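Local coordinates for protease inhibitor SGPI-1 (Schistocerca gregaria, PDB 2XTT), which inhibits serine proteases of the trypsin and chymotrypsin type, as a small disulfide-bonded pacifastin-family domain cut from a longer precursor, at residues K10-N15 with W25-M30. Numbering follows the deposited sequence. Where two conformers were deposited one is given.
Unlike the reference sequence in segment 25-30: Met30 (reference Lys).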
loop_
_atom_site.group_PDB
_atom_site.type_symbol
_atom_site.label_atom_id
_atom_site.label_comp_id
_atom_site.label_asym_id
_atom_site.label_seq_id
_atom_site.Cartn_x
_atom_site.Cartn_y
_atom_site.Cartn_z
ATOM N N LYS A 10 4.928 -2.162 -19.715
ATOM C CA LYS A 10 6.223 -2.771 -19.534
ATOM C C LYS A 10 6.284 -3.268 -18.101
ATOM O O LYS A 10 5.422 -2.958 -17.298
ATOM C CB LYS A 10 7.417 -1.872 -19.794
ATOM C CG LYS A 10 7.611 -0.701 -18.776
ATOM C CD LYS A 10 8.866 0.102 -18.998
ATOM C CE LYS A 10 9.143 1.210 -18.007
ATOM N NZ LYS A 10 10.453 1.864 -18.347
ATOM N N LYS A 11 7.351 -3.989 -17.764
ATOM C CA LYS A 11 7.706 -4.303 -16.397
ATOM C C LYS A 11 8.963 -3.519 -16.006
ATOM O O LYS A 11 9.854 -3.339 -16.824
ATOM C CB LYS A 11 7.949 -5.796 -16.220
ATOM C CG LYS A 11 6.567 -6.423 -16.332
ATOM C CD LYS A 11 6.518 -7.859 -16.132
ATOM C CE LYS A 11 6.912 -8.278 -14.705
ATOM N NZ LYS A 11 6.922 -9.804 -14.688
ATOM N N GLN A 12 8.961 -3.087 -14.769
ATOM C CA GLN A 12 10.233 -2.686 -14.150
ATOM C C GLN A 12 10.424 -3.664 -13.022
ATOM O O GLN A 12 9.732 -3.649 -12.003
ATOM C CB GLN A 12 10.289 -1.255 -13.684
ATOM C CG GLN A 12 10.333 -0.334 -14.868
ATOM C CD GLN A 12 10.688 1.048 -14.438
ATOM O OE1 GLN A 12 10.099 1.618 -13.552
ATOM N NE2 GLN A 12 11.642 1.618 -15.122
ATOM N N ASP A 13 11.353 -4.524 -13.298
ATOM C CA ASP A 13 11.582 -5.677 -12.390
ATOM C C ASP A 13 10.279 -6.421 -12.340
ATOM O O ASP A 13 9.753 -6.824 -13.346
ATOM C CB ASP A 13 12.258 -5.279 -11.095
ATOM C CG ASP A 13 12.844 -6.454 -10.349
ATOM O OD1 ASP A 13 12.708 -7.657 -10.721
ATOM O OD2 ASP A 13 13.407 -6.167 -9.267
ATOM N N CYS A 14 9.709 -6.604 -11.159
ATOM C CA CYS A 14 8.485 -7.347 -11.030
ATOM C C CYS A 14 7.215 -6.501 -11.022
ATOM O O CYS A 14 6.110 -7.063 -10.950
ATOM C CB CYS A 14 8.543 -8.203 -9.755
ATOM S SG CYS A 14 8.287 -7.336 -8.199
ATOM N N ASN A 15 7.334 -5.171 -11.108
ATOM C CA ASN A 15 6.133 -4.334 -11.159
ATOM C C ASN A 15 5.689 -4.092 -12.583
ATOM O O ASN A 15 6.521 -3.833 -13.472
ATOM C CB ASN A 15 6.393 -2.959 -10.520
ATOM C CG ASN A 15 6.444 -3.101 -8.991
ATOM O OD1 ASN A 15 5.379 -3.377 -8.400
ATOM N ND2 ASN A 15 7.580 -2.976 -8.395
ATOM N N TRP A 25 5.197 6.845 -17.743
ATOM C CA TRP A 25 4.957 5.546 -17.144
ATOM C C TRP A 25 4.389 5.725 -15.731
ATOM O O TRP A 25 4.815 6.609 -14.967
ATOM C CB TRP A 25 6.247 4.737 -17.002
ATOM C CG TRP A 25 6.794 4.194 -18.269
ATOM C CD1 TRP A 25 7.961 4.548 -18.854
ATOM C CD2 TRP A 25 6.189 3.189 -19.091
ATOM N NE1 TRP A 25 8.108 3.770 -20.022
ATOM C CE2 TRP A 25 7.020 2.936 -20.187
ATOM C CE3 TRP A 25 5.000 2.448 -18.993
ATOM C CZ2 TRP A 25 6.704 1.997 -21.191
ATOM C CZ3 TRP A 25 4.678 1.520 -19.962
ATOM C CH2 TRP A 25 5.523 1.272 -21.084
ATOM N N ALA A 26 3.560 4.800 -15.348
ATOM C CA ALA A 26 3.148 4.639 -13.947
ATOM C C ALA A 26 3.211 3.151 -13.627
ATOM O O ALA A 26 2.786 2.322 -14.440
ATOM C CB ALA A 26 1.792 5.156 -13.670
ATOM N N CYS A 27 3.691 2.815 -12.475
ATOM C CA CYS A 27 3.956 1.431 -12.061
ATOM C C CYS A 27 3.366 1.180 -10.663
ATOM O O CYS A 27 3.306 2.057 -9.811
ATOM C CB CYS A 27 5.456 1.143 -12.031
ATOM S SG CYS A 27 6.397 1.560 -13.542
ATOM N N THR A 28 3.091 -0.090 -10.420
ATOM C CA THR A 28 2.769 -0.537 -9.090
ATOM C C THR A 28 3.993 -0.473 -8.211
ATOM O O THR A 28 5.127 -0.329 -8.667
ATOM C CB THR A 28 2.199 -1.979 -9.101
ATOM O OG1 THR A 28 3.096 -2.859 -9.750
ATOM C CG2 THR A 28 0.874 -2.013 -9.841
ATOM N N ARG A 29 3.777 -0.613 -6.883
ATOM C CA ARG A 29 4.740 -0.319 -5.872
ATOM C C ARG A 29 5.149 -1.529 -4.985
ATOM O O ARG A 29 5.420 -1.375 -3.802
ATOM C CB ARG A 29 4.303 0.894 -5.051
ATOM C CG ARG A 29 4.477 2.203 -5.872
ATOM C CD ARG A 29 3.881 3.434 -5.212
ATOM N NE ARG A 29 4.273 4.593 -6.016
ATOM C CZ ARG A 29 4.100 5.854 -5.635
ATOM N NH1 ARG A 29 3.433 6.146 -4.529
ATOM N NH2 ARG A 29 4.587 6.850 -6.395
ATOM N N MET A 30 5.221 -2.727 -5.571
ATOM C CA MET A 30 5.686 -3.887 -4.807
ATOM C C MET A 30 7.178 -4.022 -4.765
ATOM O O MET A 30 7.914 -3.471 -5.587
ATOM C CB MET A 30 5.357 -5.122 -5.662
ATOM C CG MET A 30 3.914 -5.354 -5.876
ATOM S SD MET A 30 3.635 -6.945 -6.614
ATOM C CE MET A 30 4.361 -7.028 -8.182
#
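The side-chain amide of Asn15 grips the backbone on both sides of the reactive-site residue Met30. Its OD1 accepts two bonds, from Met30 N at 2.9 Å and from Thr28 OG1 at 2.7 Å. Both donors lie somewhat tilted from the carbonyl plane. Its ND2 gives a nearly straight bond, 174° at the hydrogen, to Met30 O at 2.9 Å, close to the amide plane. With CG beside its own backbone N (chi1 -75°), the amide reaches across to the 28-30 backbone. Thr28 turns OG1 between its own N and carbonyl carbon (chi1 55°), facing OD1. Met30 differs from the reference lysine.

At the other end Lys10 lies over one face of the Trp25 ring. CG lies above the six-membered ring, CD over its CE2-CZ2 edge. CE sits above the five-membered ring, 3.4 Å from its centroid. NZ follows as a cation-pi partner, 3.9 Å from that centroid. Strand 15-19 runs between the outer strands 9-12 and 25-28, and the Cys17-Cys27 disulfide ties it to strand 25-28.

Arg29 points away, and its NH2 bonds to the backbone of the chain of another protein and to an acidic side chain there. Asn15 thus braces both peptide groups of Met30 from inside, while the reactive bond Arg29-Met30 faces the partner. This is consistent with the rigid, canonical binding loop of pacifastin inhibitors.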